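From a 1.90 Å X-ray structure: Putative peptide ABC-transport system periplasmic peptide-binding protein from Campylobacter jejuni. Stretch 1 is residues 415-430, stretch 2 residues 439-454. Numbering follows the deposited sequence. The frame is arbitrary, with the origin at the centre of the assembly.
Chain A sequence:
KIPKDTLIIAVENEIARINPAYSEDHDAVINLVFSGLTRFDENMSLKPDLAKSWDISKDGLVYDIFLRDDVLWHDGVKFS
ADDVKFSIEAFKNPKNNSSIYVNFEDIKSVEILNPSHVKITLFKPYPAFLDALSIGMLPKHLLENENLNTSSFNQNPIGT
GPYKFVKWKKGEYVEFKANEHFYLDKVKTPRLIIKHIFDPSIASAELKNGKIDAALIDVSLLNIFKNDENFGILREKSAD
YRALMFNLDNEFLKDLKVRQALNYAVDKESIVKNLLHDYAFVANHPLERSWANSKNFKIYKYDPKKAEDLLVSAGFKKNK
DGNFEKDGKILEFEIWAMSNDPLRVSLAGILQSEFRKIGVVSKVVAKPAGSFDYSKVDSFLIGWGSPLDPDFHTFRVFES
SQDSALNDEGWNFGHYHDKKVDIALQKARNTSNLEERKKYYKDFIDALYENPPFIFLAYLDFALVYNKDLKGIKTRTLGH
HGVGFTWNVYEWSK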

# COMPACT_ATOMS: atom_id res chain seq x y z
N HIS A 415 2.29 3.14 -17.01
CA HIS A 415 3.21 3.90 -17.87
C HIS A 415 2.67 5.27 -18.11
O HIS A 415 2.66 5.79 -19.23
CB HIS A 415 3.45 3.16 -19.18
CG HIS A 415 3.71 1.70 -18.94
ND1 HIS A 415 4.81 1.25 -18.24
CD2 HIS A 415 2.96 0.61 -19.23
CE1 HIS A 415 4.74 -0.07 -18.12
NE2 HIS A 415 3.62 -0.48 -18.72
N TYR A 416 2.20 5.86 -17.03
CA TYR A 416 1.59 7.20 -17.08
C TYR A 416 2.65 8.28 -17.06
O TYR A 416 3.49 8.24 -16.17
CB TYR A 416 0.69 7.36 -15.87
CG TYR A 416 -0.00 8.71 -15.73
CD1 TYR A 416 -0.98 9.11 -16.65
CD2 TYR A 416 0.26 9.52 -14.65
CE1 TYR A 416 -1.65 10.34 -16.49
CE2 TYR A 416 -0.40 10.72 -14.48
CZ TYR A 416 -1.36 11.13 -15.40
OH TYR A 416 -2.00 12.38 -15.17
N HIS A 417 2.65 9.22 -18.00
CA HIS A 417 3.66 10.32 -18.02
C HIS A 417 2.94 11.65 -18.14
O HIS A 417 2.40 11.96 -19.20
CB HIS A 417 4.63 10.14 -19.18
CG HIS A 417 5.50 8.93 -19.06
ND1 HIS A 417 6.89 9.00 -19.00
CD2 HIS A 417 5.19 7.62 -18.98
CE1 HIS A 417 7.38 7.78 -18.90
NE2 HIS A 417 6.37 6.92 -18.87
N ASP A 418 2.90 12.44 -17.07
CA ASP A 418 2.26 13.77 -17.11
C ASP A 418 3.16 14.81 -16.49
O ASP A 418 3.60 14.63 -15.34
CB ASP A 418 0.94 13.78 -16.36
CG ASP A 418 0.20 15.08 -16.48
OD1 ASP A 418 0.36 16.00 -15.64
OD2 ASP A 418 -0.58 15.20 -17.47
N LYS A 419 3.46 15.87 -17.24
CA LYS A 419 4.38 16.87 -16.73
C LYS A 419 3.85 17.62 -15.50
O LYS A 419 4.62 17.88 -14.55
CB LYS A 419 4.74 17.91 -17.80
CG LYS A 419 5.71 17.45 -18.85
CD LYS A 419 6.08 18.70 -19.70
CE LYS A 419 6.83 18.30 -21.00
NZ LYS A 419 6.83 19.53 -21.88
N LYS A 420 2.57 18.00 -15.51
CA LYS A 420 2.04 18.75 -14.37
C LYS A 420 2.01 17.85 -13.11
O LYS A 420 2.26 18.32 -12.01
CB LYS A 420 0.66 19.34 -14.65
CG LYS A 420 0.67 20.57 -15.59
CD LYS A 420 -0.75 21.05 -15.89
CE LYS A 420 -1.46 20.13 -16.88
NZ LYS A 420 -2.95 20.37 -17.03
N VAL A 421 1.71 16.56 -13.30
CA VAL A 421 1.77 15.66 -12.16
C VAL A 421 3.21 15.55 -11.64
O VAL A 421 3.43 15.70 -10.42
CB VAL A 421 1.25 14.29 -12.48
CG1 VAL A 421 1.63 13.34 -11.37
CG2 VAL A 421 -0.34 14.37 -12.71
N ASP A 422 4.17 15.31 -12.53
CA ASP A 422 5.58 15.18 -12.09
C ASP A 422 6.03 16.37 -11.28
O ASP A 422 6.63 16.21 -10.22
CB ASP A 422 6.56 15.00 -13.26
CG ASP A 422 6.43 13.65 -13.94
OD1 ASP A 422 5.78 12.73 -13.36
OD2 ASP A 422 7.01 13.51 -15.06
N ILE A 423 5.72 17.58 -11.77
CA ILE A 423 6.15 18.82 -11.14
C ILE A 423 5.46 19.04 -9.77
O ILE A 423 6.06 19.52 -8.80
CB ILE A 423 5.86 19.99 -12.07
CG1 ILE A 423 6.74 19.90 -13.31
CG2 ILE A 423 6.06 21.30 -11.37
CD1 ILE A 423 6.30 20.83 -14.44
N ALA A 424 4.19 18.70 -9.73
CA ALA A 424 3.40 18.92 -8.54
C ALA A 424 3.91 18.04 -7.42
O ALA A 424 4.10 18.52 -6.30
CB ALA A 424 1.92 18.65 -8.82
N LEU A 425 4.12 16.76 -7.69
CA LEU A 425 4.58 15.84 -6.65
C LEU A 425 6.00 16.13 -6.19
O LEU A 425 6.38 15.87 -5.02
CB LEU A 425 4.53 14.43 -7.15
CG LEU A 425 3.09 13.90 -7.37
CD1 LEU A 425 3.19 12.50 -7.86
CD2 LEU A 425 2.29 13.92 -6.05
N GLN A 426 6.82 16.61 -7.11
CA GLN A 426 8.21 16.93 -6.75
C GLN A 426 8.23 18.11 -5.87
O GLN A 426 8.92 18.09 -4.83
CB GLN A 426 9.06 17.14 -8.03
CG GLN A 426 9.38 15.81 -8.78
CD GLN A 426 10.20 16.01 -10.08
OE1 GLN A 426 10.89 17.02 -10.25
NE2 GLN A 426 10.13 15.04 -10.98
N LYS A 427 7.51 19.18 -6.24
CA LYS A 427 7.44 20.34 -5.35
C LYS A 427 6.82 19.97 -4.01
O LYS A 427 7.34 20.27 -2.94
CB LYS A 427 6.65 21.49 -5.99
CG LYS A 427 7.40 22.23 -7.11
CD LYS A 427 6.46 23.14 -7.88
CE LYS A 427 7.20 24.19 -8.70
NZ LYS A 427 8.50 23.71 -9.25
N ALA A 428 5.72 19.24 -4.08
CA ALA A 428 4.98 18.91 -2.86
C ALA A 428 5.83 18.19 -1.81
O ALA A 428 5.68 18.44 -0.63
CB ALA A 428 3.75 18.01 -3.23
N ARG A 429 6.66 17.26 -2.25
CA ARG A 429 7.43 16.42 -1.34
C ARG A 429 8.68 17.13 -0.80
O ARG A 429 9.22 16.77 0.27
CB ARG A 429 7.83 15.10 -2.05
CG ARG A 429 8.97 15.22 -3.04
CD ARG A 429 8.98 14.04 -3.97
NE ARG A 429 9.00 12.72 -3.30
CZ ARG A 429 10.05 11.88 -3.34
NH1 ARG A 429 10.00 10.69 -2.77
NH2 ARG A 429 11.16 12.23 -3.99
N ASN A 430 9.14 18.15 -1.54
CA ASN A 430 10.34 18.91 -1.08
C ASN A 430 10.05 20.32 -0.56
O ASN A 430 10.95 21.16 -0.54
CB ASN A 430 11.36 19.02 -2.22
CG ASN A 430 11.90 17.67 -2.67
OD1 ASN A 430 11.93 17.38 -3.88
ND2 ASN A 430 12.26 16.81 -1.72
N LYS A 439 -1.07 23.21 -1.45
CA LYS A 439 -1.22 23.86 -2.75
C LYS A 439 -0.74 22.97 -3.89
O LYS A 439 -1.43 22.82 -4.90
CB LYS A 439 -0.47 25.18 -2.79
CG LYS A 439 -0.61 25.95 -4.08
CD LYS A 439 0.59 26.91 -4.28
CE LYS A 439 0.68 27.46 -5.72
NZ LYS A 439 0.61 26.44 -6.84
N TYR A 440 0.43 22.39 -3.72
CA TYR A 440 1.01 21.52 -4.73
C TYR A 440 0.22 20.21 -4.90
O TYR A 440 0.03 19.70 -6.02
CB TYR A 440 2.45 21.26 -4.36
CG TYR A 440 3.31 22.52 -4.41
CD1 TYR A 440 3.12 23.48 -5.41
CD2 TYR A 440 4.29 22.74 -3.46
CE1 TYR A 440 3.92 24.64 -5.47
CE2 TYR A 440 5.08 23.90 -3.50
CZ TYR A 440 4.90 24.82 -4.50
OH TYR A 440 5.69 25.94 -4.51
N TYR A 441 -0.26 19.66 -3.78
CA TYR A 441 -1.12 18.48 -3.86
C TYR A 441 -2.41 18.87 -4.56
O TYR A 441 -2.93 18.08 -5.32
CB TYR A 441 -1.39 17.89 -2.44
CG TYR A 441 -0.18 17.15 -1.99
CD1 TYR A 441 0.38 16.18 -2.82
CD2 TYR A 441 0.49 17.48 -0.81
CE1 TYR A 441 1.51 15.52 -2.47
CE2 TYR A 441 1.64 16.82 -0.45
CZ TYR A 441 2.13 15.83 -1.29
OH TYR A 441 3.27 15.14 -0.98
N LYS A 442 -2.91 20.10 -4.37
CA LYS A 442 -4.06 20.51 -5.17
C LYS A 442 -3.73 20.53 -6.67
O LYS A 442 -4.50 20.00 -7.49
CB LYS A 442 -4.59 21.87 -4.72
CG LYS A 442 -5.79 22.35 -5.54
CD LYS A 442 -6.03 23.84 -5.30
CE LYS A 442 -7.42 24.28 -5.74
NZ LYS A 442 -7.56 24.40 -7.24
N ASP A 443 -2.56 21.05 -7.05
CA ASP A 443 -2.11 21.01 -8.45
C ASP A 443 -2.06 19.56 -8.97
O ASP A 443 -2.52 19.24 -10.06
CB ASP A 443 -0.71 21.64 -8.59
CG ASP A 443 -0.73 23.15 -8.40
OD1 ASP A 443 -1.80 23.75 -8.57
OD2 ASP A 443 0.33 23.73 -8.07
N PHE A 444 -1.52 18.68 -8.14
CA PHE A 444 -1.45 17.29 -8.47
C PHE A 444 -2.85 16.67 -8.75
O PHE A 444 -3.07 16.01 -9.79
CB PHE A 444 -0.74 16.57 -7.31
CG PHE A 444 -0.91 15.07 -7.33
CD1 PHE A 444 -0.42 14.32 -8.37
CD2 PHE A 444 -1.55 14.41 -6.29
CE1 PHE A 444 -0.56 12.95 -8.40
CE2 PHE A 444 -1.70 13.04 -6.30
CZ PHE A 444 -1.20 12.30 -7.36
N ILE A 445 -3.77 16.87 -7.80
CA ILE A 445 -5.15 16.41 -7.90
C ILE A 445 -5.85 16.98 -9.16
O ILE A 445 -6.55 16.26 -9.88
CB ILE A 445 -5.95 16.85 -6.62
CG1 ILE A 445 -5.44 16.06 -5.40
CG2 ILE A 445 -7.44 16.63 -6.78
CD1 ILE A 445 -5.96 16.59 -4.08
N ASP A 446 -5.65 18.28 -9.41
CA ASP A 446 -6.24 18.91 -10.57
C ASP A 446 -5.66 18.36 -11.85
O ASP A 446 -6.39 18.20 -12.82
CB ASP A 446 -6.05 20.43 -10.54
CG ASP A 446 -6.85 21.11 -9.46
OD1 ASP A 446 -7.90 20.58 -9.02
OD2 ASP A 446 -6.42 22.20 -9.05
N ALA A 447 -4.35 18.12 -11.85
CA ALA A 447 -3.67 17.54 -13.04
C ALA A 447 -4.16 16.15 -13.34
O ALA A 447 -4.25 15.76 -14.51
CB ALA A 447 -2.15 17.50 -12.86
N LEU A 448 -4.38 15.35 -12.28
CA LEU A 448 -4.95 14.01 -12.44
C LEU A 448 -6.30 14.06 -13.09
O LEU A 448 -6.61 13.21 -13.90
CB LEU A 448 -5.09 13.27 -11.09
CG LEU A 448 -3.85 12.61 -10.48
CD1 LEU A 448 -4.30 11.76 -9.26
CD2 LEU A 448 -3.03 11.80 -11.43
N TYR A 449 -7.14 15.03 -12.73
CA TYR A 449 -8.46 15.15 -13.33
C TYR A 449 -8.32 15.45 -14.82
O TYR A 449 -9.10 14.93 -15.63
CB TYR A 449 -9.33 16.25 -12.65
CG TYR A 449 -10.56 16.55 -13.50
CD1 TYR A 449 -11.71 15.75 -13.43
CD2 TYR A 449 -10.56 17.60 -14.43
CE1 TYR A 449 -12.79 15.98 -14.24
CE2 TYR A 449 -11.66 17.84 -15.25
CZ TYR A 449 -12.77 17.02 -15.15
OH TYR A 449 -13.88 17.25 -15.95
N GLU A 450 -7.39 16.33 -15.19
CA GLU A 450 -7.26 16.78 -16.58
C GLU A 450 -6.69 15.68 -17.48
O GLU A 450 -6.92 15.65 -18.70
CB GLU A 450 -6.37 18.04 -16.70
CG GLU A 450 -6.92 19.30 -15.96
CD GLU A 450 -8.29 19.80 -16.46
OE1 GLU A 450 -8.69 19.49 -17.62
OE2 GLU A 450 -8.97 20.52 -15.70
N ASN A 451 -5.91 14.80 -16.89
CA ASN A 451 -5.28 13.74 -17.62
C ASN A 451 -5.31 12.48 -16.76
O ASN A 451 -4.30 12.09 -16.16
CB ASN A 451 -3.86 14.13 -18.01
CG ASN A 451 -3.19 13.09 -18.87
OD1 ASN A 451 -3.84 12.23 -19.49
ND2 ASN A 451 -1.89 13.16 -18.95
N PRO A 452 -6.48 11.84 -16.71
CA PRO A 452 -6.74 10.75 -15.75
C PRO A 452 -5.96 9.46 -16.10
O PRO A 452 -6.04 8.93 -17.19
CB PRO A 452 -8.26 10.55 -15.84
CG PRO A 452 -8.63 11.07 -17.25
CD PRO A 452 -7.66 12.20 -17.51
N PRO A 453 -5.14 8.99 -15.15
CA PRO A 453 -4.43 7.73 -15.37
C PRO A 453 -5.36 6.53 -15.13
O PRO A 453 -5.04 5.39 -15.53
CB PRO A 453 -3.35 7.77 -14.30
CG PRO A 453 -3.98 8.55 -13.20
CD PRO A 453 -4.73 9.64 -13.89
N PHE A 454 -6.44 6.78 -14.38
CA PHE A 454 -7.32 5.71 -13.86
C PHE A 454 -8.79 5.99 -14.15
O PHE A 454 -9.19 7.11 -14.53
CB PHE A 454 -7.23 5.52 -12.33
CG PHE A 454 -5.86 5.10 -11.74
CD1 PHE A 454 -4.77 4.63 -12.51
CD2 PHE A 454 -5.72 5.10 -10.35
CE1 PHE A 454 -3.55 4.30 -11.90
CE2 PHE A 454 -4.50 4.75 -9.73
CZ PHE A 454 -3.42 4.33 -10.50
O HOH W 1 -0.25 11.49 -20.93
O HOH W 2 -2.59 16.86 -16.43
O HOH W 3 4.56 14.19 -3.28

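Helices 419-429 and 439-450 run nearly antiparallel, at 160°, their axes approaching to 8.0 Å and the two stretches together burying 815 Å². So close an approach rests on alanines: CA atoms lie 5.1 Å apart at Ala424-Phe444 and at Ala428-Tyr440, and Ala424 CB sits 3.5 Å from the backbone Tyr440 O. Tyr416, the most covered residue, anchors the loop end. Its OH donates a short hydrogen bond to Asn451 O (2.5 Å), a carbonyl near the ring plane, while Pro453 CB packs over one ring face, 3.6 Å from the centroid. Asn451, just past its helix, answers with its side chain: ND2 donates to Asp418 OD2 (2.8 Å) almost linearly. Asp418 also caps its own helix, OD1 accepting from Val421 N (2.8 Å), so one carboxylate ties both helix ends together; water 2 extends this link, donating to Asp418 OD2 and Ala447 O (2.8 Å each). At the other end Tyr440, nearly as covered, lays a ring face against the aliphatic base of Lys427, whose CB is 3.7 Å from the centroid. Ala428 CB lies over the Tyr441 ring, and water 3 bridges Tyr441 OH to Leu425 O. Between the ends, Phe444 takes Leu425 CD2 over one face (3.6 Å to the centroid) and meets Val421 CG1 at its edge, CE1 to CG1 3.7 Å.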